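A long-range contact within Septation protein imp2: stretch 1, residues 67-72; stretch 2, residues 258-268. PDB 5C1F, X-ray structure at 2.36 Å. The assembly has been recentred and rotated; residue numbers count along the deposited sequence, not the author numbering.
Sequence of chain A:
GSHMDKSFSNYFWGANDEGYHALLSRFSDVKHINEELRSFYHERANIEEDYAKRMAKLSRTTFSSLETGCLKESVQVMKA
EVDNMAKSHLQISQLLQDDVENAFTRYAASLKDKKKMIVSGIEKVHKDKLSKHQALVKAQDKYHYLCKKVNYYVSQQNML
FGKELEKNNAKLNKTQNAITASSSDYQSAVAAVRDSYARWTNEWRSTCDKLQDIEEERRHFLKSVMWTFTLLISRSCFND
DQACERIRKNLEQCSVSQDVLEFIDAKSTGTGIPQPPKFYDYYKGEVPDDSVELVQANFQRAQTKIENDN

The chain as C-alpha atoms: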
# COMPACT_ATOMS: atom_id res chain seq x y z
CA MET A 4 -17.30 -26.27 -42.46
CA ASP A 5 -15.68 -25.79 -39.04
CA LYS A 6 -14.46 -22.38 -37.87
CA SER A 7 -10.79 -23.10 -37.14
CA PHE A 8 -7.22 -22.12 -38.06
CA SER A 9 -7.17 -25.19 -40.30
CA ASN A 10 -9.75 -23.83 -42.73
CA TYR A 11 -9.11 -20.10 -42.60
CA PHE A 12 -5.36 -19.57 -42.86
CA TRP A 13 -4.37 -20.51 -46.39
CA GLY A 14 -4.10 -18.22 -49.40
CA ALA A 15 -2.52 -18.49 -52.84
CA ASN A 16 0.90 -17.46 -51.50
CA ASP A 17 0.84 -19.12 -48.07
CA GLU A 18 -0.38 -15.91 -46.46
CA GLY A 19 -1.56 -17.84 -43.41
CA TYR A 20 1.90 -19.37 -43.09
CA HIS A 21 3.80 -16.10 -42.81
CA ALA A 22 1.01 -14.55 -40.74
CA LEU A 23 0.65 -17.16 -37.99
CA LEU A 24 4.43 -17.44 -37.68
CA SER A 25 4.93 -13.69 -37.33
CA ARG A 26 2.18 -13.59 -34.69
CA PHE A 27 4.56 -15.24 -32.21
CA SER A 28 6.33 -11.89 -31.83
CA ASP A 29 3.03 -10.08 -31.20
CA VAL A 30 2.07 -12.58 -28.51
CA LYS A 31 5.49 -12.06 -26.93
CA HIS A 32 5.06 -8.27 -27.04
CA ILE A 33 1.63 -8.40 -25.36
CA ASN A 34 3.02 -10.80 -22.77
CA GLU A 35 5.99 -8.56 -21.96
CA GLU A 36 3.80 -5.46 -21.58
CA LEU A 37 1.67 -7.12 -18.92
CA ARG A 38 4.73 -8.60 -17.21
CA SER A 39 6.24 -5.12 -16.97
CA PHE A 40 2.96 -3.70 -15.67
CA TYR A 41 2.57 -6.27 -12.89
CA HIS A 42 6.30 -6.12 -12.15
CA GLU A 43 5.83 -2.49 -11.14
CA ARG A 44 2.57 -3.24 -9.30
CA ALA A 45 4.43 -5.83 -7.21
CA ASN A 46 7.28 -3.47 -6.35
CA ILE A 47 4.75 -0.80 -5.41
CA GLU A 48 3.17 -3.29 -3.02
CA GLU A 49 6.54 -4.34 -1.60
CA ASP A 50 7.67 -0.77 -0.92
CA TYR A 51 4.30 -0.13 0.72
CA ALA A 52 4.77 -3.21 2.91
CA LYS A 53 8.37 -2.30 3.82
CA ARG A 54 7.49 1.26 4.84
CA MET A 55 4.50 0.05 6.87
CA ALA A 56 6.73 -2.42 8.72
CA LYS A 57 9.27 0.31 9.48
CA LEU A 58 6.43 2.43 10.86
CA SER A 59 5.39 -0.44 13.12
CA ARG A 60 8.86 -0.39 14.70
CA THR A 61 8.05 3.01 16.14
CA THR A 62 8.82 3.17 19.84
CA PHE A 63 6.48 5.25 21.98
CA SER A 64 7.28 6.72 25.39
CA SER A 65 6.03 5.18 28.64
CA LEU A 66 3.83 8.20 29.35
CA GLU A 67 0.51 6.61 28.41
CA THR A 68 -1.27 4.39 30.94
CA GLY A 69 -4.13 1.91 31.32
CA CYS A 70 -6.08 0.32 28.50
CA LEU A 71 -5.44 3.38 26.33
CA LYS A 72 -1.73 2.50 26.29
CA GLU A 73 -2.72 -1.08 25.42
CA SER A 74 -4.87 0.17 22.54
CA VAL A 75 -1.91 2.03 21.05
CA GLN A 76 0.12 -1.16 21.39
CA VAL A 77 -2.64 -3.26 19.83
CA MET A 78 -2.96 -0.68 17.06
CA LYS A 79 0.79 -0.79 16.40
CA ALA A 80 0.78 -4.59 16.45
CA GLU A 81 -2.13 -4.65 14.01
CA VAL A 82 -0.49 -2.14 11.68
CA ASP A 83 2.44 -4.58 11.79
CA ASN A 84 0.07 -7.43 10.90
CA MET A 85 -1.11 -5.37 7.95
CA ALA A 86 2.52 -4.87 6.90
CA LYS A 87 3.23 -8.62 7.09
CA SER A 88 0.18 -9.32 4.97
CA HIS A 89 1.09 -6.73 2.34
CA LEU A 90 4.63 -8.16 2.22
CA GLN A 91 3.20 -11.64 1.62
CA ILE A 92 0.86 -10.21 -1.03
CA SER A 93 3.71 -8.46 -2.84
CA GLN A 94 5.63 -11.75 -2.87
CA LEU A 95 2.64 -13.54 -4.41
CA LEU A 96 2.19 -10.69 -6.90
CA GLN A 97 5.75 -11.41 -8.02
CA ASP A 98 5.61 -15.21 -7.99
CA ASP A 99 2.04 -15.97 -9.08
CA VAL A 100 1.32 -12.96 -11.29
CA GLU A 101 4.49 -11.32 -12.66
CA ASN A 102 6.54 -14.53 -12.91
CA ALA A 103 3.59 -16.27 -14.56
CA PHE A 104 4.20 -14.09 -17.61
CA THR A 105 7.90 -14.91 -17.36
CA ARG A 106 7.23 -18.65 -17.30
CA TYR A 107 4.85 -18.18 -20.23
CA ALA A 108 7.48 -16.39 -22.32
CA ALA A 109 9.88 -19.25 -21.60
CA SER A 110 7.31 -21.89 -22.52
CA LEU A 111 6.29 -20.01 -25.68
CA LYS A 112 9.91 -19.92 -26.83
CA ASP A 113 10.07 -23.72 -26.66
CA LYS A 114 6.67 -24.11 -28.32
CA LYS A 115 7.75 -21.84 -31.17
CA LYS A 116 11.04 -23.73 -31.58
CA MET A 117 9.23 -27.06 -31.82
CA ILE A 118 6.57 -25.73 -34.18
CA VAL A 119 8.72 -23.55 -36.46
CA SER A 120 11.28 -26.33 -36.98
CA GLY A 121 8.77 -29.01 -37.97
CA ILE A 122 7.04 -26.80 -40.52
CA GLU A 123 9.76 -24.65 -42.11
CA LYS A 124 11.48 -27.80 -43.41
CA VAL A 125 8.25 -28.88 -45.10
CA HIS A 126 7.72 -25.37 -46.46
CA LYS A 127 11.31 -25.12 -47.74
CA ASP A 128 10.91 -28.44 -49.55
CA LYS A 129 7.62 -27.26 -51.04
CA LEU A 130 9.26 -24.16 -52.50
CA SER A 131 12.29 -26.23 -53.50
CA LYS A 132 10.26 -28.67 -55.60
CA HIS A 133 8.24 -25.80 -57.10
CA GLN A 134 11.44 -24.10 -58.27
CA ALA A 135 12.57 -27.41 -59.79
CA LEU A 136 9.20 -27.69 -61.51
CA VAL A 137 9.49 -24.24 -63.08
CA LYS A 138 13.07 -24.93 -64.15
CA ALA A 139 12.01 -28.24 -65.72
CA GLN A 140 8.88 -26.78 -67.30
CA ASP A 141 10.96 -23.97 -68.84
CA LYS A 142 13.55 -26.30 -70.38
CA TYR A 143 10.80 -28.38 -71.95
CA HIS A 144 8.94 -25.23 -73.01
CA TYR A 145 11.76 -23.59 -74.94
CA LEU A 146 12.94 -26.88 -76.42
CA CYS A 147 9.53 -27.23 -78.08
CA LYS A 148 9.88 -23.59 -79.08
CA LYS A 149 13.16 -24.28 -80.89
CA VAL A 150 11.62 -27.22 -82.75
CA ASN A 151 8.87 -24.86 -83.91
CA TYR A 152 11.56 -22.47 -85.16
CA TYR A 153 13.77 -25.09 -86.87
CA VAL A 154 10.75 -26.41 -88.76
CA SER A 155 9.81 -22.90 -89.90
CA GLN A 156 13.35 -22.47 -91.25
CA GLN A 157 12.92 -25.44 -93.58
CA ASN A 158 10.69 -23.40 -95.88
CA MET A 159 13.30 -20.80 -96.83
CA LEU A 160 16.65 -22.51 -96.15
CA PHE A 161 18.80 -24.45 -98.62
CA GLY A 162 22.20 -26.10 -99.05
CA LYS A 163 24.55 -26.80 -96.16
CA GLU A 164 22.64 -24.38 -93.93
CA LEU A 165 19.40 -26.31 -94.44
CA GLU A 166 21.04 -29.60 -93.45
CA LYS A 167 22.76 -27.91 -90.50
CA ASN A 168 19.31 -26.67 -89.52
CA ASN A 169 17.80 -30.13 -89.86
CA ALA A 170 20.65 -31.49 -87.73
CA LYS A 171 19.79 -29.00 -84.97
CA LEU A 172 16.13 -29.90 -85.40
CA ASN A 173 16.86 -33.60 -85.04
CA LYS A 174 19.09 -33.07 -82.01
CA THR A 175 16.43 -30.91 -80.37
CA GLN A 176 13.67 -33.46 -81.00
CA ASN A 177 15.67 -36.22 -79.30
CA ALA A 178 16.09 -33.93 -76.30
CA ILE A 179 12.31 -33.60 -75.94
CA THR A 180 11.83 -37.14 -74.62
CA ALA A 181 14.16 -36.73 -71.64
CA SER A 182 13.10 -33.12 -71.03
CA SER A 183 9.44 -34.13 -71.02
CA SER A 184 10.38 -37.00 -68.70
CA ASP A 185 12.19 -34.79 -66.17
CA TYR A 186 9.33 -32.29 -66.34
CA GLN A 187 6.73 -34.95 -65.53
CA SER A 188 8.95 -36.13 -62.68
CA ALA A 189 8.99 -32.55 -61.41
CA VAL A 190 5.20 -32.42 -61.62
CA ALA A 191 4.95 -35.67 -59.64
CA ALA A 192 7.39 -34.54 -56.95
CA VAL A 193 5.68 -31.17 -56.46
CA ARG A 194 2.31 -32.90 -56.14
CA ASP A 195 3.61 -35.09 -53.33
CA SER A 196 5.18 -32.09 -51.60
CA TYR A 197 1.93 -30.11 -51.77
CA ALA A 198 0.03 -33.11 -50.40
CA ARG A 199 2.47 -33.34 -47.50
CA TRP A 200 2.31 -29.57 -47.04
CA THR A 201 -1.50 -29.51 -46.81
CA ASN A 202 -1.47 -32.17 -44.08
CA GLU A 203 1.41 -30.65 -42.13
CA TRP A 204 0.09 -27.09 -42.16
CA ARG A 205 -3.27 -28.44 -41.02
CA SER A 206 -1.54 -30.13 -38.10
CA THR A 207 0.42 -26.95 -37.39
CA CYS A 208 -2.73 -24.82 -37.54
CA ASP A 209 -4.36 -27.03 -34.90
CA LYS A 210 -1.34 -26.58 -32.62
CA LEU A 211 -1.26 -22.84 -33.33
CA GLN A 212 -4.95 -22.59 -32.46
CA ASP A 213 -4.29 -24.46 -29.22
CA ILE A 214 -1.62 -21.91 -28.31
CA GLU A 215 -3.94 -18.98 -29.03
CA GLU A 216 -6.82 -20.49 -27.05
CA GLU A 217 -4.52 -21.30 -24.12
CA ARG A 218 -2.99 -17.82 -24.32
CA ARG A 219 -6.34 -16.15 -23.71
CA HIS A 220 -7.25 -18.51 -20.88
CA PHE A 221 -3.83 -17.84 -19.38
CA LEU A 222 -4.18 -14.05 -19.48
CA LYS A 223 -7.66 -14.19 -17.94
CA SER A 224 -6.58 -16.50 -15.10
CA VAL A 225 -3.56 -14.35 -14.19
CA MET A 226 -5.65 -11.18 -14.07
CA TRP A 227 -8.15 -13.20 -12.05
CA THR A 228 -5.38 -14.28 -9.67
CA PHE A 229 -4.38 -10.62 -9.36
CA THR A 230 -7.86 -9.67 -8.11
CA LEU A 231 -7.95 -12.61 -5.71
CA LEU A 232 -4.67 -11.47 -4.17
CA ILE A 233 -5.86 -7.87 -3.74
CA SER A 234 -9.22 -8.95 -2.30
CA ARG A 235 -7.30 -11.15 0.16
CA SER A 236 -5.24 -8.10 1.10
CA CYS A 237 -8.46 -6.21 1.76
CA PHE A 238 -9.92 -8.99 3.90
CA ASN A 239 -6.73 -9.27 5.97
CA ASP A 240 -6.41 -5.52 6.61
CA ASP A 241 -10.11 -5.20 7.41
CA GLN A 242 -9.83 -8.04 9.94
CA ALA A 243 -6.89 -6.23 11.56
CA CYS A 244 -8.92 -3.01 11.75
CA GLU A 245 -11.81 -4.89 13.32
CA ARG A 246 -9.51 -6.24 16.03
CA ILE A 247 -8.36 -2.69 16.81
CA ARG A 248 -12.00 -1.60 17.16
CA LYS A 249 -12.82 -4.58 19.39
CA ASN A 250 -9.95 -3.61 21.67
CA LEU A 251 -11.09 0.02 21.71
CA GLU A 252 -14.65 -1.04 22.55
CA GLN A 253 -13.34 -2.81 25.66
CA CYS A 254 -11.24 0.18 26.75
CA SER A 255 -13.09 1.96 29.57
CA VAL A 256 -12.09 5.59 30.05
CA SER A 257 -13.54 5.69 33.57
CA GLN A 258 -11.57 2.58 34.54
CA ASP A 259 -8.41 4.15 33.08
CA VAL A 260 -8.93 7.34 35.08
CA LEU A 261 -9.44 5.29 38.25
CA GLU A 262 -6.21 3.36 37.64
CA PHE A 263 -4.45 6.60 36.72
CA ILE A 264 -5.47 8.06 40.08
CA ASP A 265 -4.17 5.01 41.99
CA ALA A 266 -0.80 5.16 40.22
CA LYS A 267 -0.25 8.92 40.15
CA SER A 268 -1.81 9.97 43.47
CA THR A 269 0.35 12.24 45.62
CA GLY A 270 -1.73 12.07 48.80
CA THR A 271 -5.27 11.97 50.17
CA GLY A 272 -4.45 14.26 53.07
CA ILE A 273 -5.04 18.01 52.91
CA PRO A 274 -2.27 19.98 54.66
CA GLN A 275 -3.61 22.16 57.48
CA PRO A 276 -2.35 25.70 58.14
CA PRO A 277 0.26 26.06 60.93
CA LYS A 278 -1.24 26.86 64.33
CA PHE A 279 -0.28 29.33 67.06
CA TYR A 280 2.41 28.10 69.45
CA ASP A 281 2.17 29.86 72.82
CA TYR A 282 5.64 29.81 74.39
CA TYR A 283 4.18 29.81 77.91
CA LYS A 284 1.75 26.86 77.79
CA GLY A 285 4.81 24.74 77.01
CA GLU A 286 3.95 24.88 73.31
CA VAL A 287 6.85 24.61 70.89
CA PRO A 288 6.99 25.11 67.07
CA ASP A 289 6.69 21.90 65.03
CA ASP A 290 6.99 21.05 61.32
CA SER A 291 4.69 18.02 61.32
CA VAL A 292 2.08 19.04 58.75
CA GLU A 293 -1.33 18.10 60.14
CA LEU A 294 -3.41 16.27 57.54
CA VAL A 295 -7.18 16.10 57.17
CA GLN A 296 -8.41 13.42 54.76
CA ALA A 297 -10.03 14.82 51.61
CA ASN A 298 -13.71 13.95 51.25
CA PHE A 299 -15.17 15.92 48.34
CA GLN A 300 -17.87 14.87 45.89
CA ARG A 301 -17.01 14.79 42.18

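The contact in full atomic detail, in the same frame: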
# COMPACT_ATOMS: atom_id res chain seq x y z
N GLU A 67 1.90 7.03 28.44
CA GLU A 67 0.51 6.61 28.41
C GLU A 67 0.28 5.50 29.43
O GLU A 67 1.22 4.78 29.78
CB GLU A 67 0.10 6.16 27.01
CG GLU A 67 -1.41 6.10 26.79
CD GLU A 67 -2.10 7.41 27.13
OE1 GLU A 67 -2.24 8.26 26.22
OE2 GLU A 67 -2.50 7.59 28.30
N THR A 68 -0.95 5.38 29.92
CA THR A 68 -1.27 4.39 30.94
C THR A 68 -2.56 3.64 30.61
O THR A 68 -3.27 4.00 29.68
CB THR A 68 -1.43 5.04 32.34
OG1 THR A 68 -2.61 5.86 32.36
CG2 THR A 68 -0.22 5.90 32.69
N GLY A 69 -2.85 2.59 31.39
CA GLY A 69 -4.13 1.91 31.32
C GLY A 69 -4.41 1.17 30.03
O GLY A 69 -3.50 0.74 29.33
N CYS A 70 -5.69 1.03 29.71
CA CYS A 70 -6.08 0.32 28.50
C CYS A 70 -5.83 1.17 27.26
O CYS A 70 -5.73 0.64 26.15
CB CYS A 70 -7.55 -0.12 28.58
SG CYS A 70 -8.79 1.21 28.57
N LEU A 71 -5.73 2.48 27.44
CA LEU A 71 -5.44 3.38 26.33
C LEU A 71 -4.03 3.11 25.79
O LEU A 71 -3.82 3.11 24.57
CB LEU A 71 -5.59 4.84 26.75
CG LEU A 71 -5.40 5.91 25.66
CD1 LEU A 71 -6.30 5.65 24.46
CD2 LEU A 71 -5.64 7.30 26.22
N LYS A 72 -3.08 2.88 26.69
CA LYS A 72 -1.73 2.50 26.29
C LYS A 72 -1.76 1.16 25.56
O LYS A 72 -1.05 0.96 24.56
CB LYS A 72 -0.80 2.42 27.50
CG LYS A 72 0.65 2.11 27.14
CD LYS A 72 1.51 1.90 28.38
CE LYS A 72 2.95 1.56 28.01
NZ LYS A 72 3.83 1.43 29.21
N GLN A 258 -12.45 3.53 33.87
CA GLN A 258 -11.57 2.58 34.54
C GLN A 258 -10.12 3.05 34.44
O GLN A 258 -9.35 2.92 35.39
CB GLN A 258 -11.72 1.17 33.94
CG GLN A 258 -10.85 0.10 34.60
CD GLN A 258 -11.20 -0.13 36.07
OE1 GLN A 258 -12.33 0.09 36.50
NE2 GLN A 258 -10.21 -0.58 36.85
N ASP A 259 -9.75 3.60 33.29
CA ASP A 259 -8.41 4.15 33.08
C ASP A 259 -8.12 5.32 34.01
O ASP A 259 -7.01 5.45 34.53
CB ASP A 259 -8.25 4.59 31.62
CG ASP A 259 -7.46 3.60 30.79
OD1 ASP A 259 -7.29 2.44 31.24
OD2 ASP A 259 -7.00 3.99 29.69
N VAL A 260 -9.12 6.18 34.22
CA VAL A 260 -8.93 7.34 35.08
C VAL A 260 -8.77 6.90 36.54
O VAL A 260 -7.93 7.43 37.27
CB VAL A 260 -10.11 8.33 34.96
CG1 VAL A 260 -9.99 9.44 35.99
CG2 VAL A 260 -10.15 8.92 33.55
N LEU A 261 -9.56 5.91 36.94
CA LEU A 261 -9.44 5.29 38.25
C LEU A 261 -8.03 4.75 38.48
O LEU A 261 -7.39 5.04 39.48
CB LEU A 261 -10.47 4.17 38.41
CG LEU A 261 -10.71 3.51 39.77
CD1 LEU A 261 -12.14 3.03 39.87
CD2 LEU A 261 -9.74 2.35 40.01
N GLU A 262 -7.54 3.95 37.53
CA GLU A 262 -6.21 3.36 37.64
C GLU A 262 -5.12 4.43 37.57
O GLU A 262 -4.06 4.29 38.19
CB GLU A 262 -5.99 2.32 36.55
CG GLU A 262 -6.92 1.13 36.65
CD GLU A 262 -6.63 0.08 35.59
OE1 GLU A 262 -5.68 0.30 34.80
OE2 GLU A 262 -7.33 -0.95 35.55
N PHE A 263 -5.37 5.48 36.80
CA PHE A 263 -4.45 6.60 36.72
C PHE A 263 -4.31 7.24 38.10
O PHE A 263 -3.20 7.52 38.55
CB PHE A 263 -4.93 7.62 35.69
CG PHE A 263 -4.06 8.85 35.60
CD1 PHE A 263 -2.93 8.86 34.79
CD2 PHE A 263 -4.37 9.99 36.31
CE1 PHE A 263 -2.14 9.98 34.69
CE2 PHE A 263 -3.58 11.12 36.22
CZ PHE A 263 -2.46 11.12 35.41
N ILE A 264 -5.45 7.45 38.75
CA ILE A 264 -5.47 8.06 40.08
C ILE A 264 -4.66 7.22 41.07
O ILE A 264 -3.83 7.76 41.80
CB ILE A 264 -6.92 8.23 40.59
CG1 ILE A 264 -7.62 9.32 39.78
CG2 ILE A 264 -6.93 8.59 42.06
CD1 ILE A 264 -9.08 9.52 40.14
N ASP A 265 -4.87 5.91 41.07
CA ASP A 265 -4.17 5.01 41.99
C ASP A 265 -2.66 5.02 41.79
O ASP A 265 -1.90 4.83 42.75
CB ASP A 265 -4.70 3.59 41.85
CG ASP A 265 -6.09 3.42 42.42
OD1 ASP A 265 -6.40 4.07 43.44
OD2 ASP A 265 -6.88 2.63 41.86
N ALA A 266 -2.22 5.24 40.56
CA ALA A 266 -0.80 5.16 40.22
C ALA A 266 -0.09 6.51 40.31
O ALA A 266 1.13 6.57 40.48
CB ALA A 266 -0.63 4.57 38.83
N LYS A 267 -0.85 7.59 40.21
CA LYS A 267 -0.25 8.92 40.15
C LYS A 267 -0.59 9.78 41.36
O LYS A 267 -0.12 10.92 41.47
CB LYS A 267 -0.70 9.64 38.87
CG LYS A 267 -0.37 8.88 37.59
CD LYS A 267 1.13 8.69 37.41
CE LYS A 267 1.45 8.10 36.05
NZ LYS A 267 2.92 7.97 35.84
N SER A 268 -1.39 9.24 42.27
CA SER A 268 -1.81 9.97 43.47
C SER A 268 -0.61 10.45 44.27
O SER A 268 0.40 9.76 44.37
CB SER A 268 -2.70 9.09 44.35
OG SER A 268 -3.22 9.83 45.44
O HOH W 1 -4.49 4.53 33.27

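The contact is small, 262 Å² summed over both sides, and it is organised by one carboxylate. Asp259, buried on its helix with its CA-to-CB bond directed toward the other stretch, has the most surface covered, 85 Å². Its two oxygens accept hydrogen bonds from two consecutive backbone amides at the first turn of the opposing helix: Cys70 N donates to Asp259 OD1 at 2.6 Å, and Leu71 N donates to Asp259 OD2 at 3.0 Å. Amides in a first helical turn have no carbonyl four residues back within the helix to bond to, so an acidic side chain from a distant part of the chain can satisfy them. The rule to read here is one bidentate acceptor for two free amides, reached with chi1 at -102°, between the usual wells.

Gly69 makes room for this arrangement. Its CA lies 3.2 Å from Asp259 OD1, and a CB in ideal position would fall 2.1 Å from that same oxygen, a clash. Its phi of 66° also favours glycine, so backbone shape and packing make the same demand. The CA atoms of Gly69 and Asp259 are 5.1 Å apart.

Thr68, with 57 Å² covered, is the most covered residue of the first stretch. Its CA-to-CB bond points toward the other stretch, and its chi1 is p. Its OG1 sits 3.9 Å from Phe263 CD1, at the ring edge and near the ring plane. The same OG1 is 2.5 Å from water 1, which donates to Asp259 O at 3.0 Å; the water thus links the threonine hydroxyl to the backbone of the residue whose carboxylate accepts the amides of Cys70 and Leu71. Thr68 N is itself held by Glu67 OE2 at 3.1 Å, while Thr68 CG2 approaches Lys267 CE at 4.3 Å, a looser contact between carbon atoms.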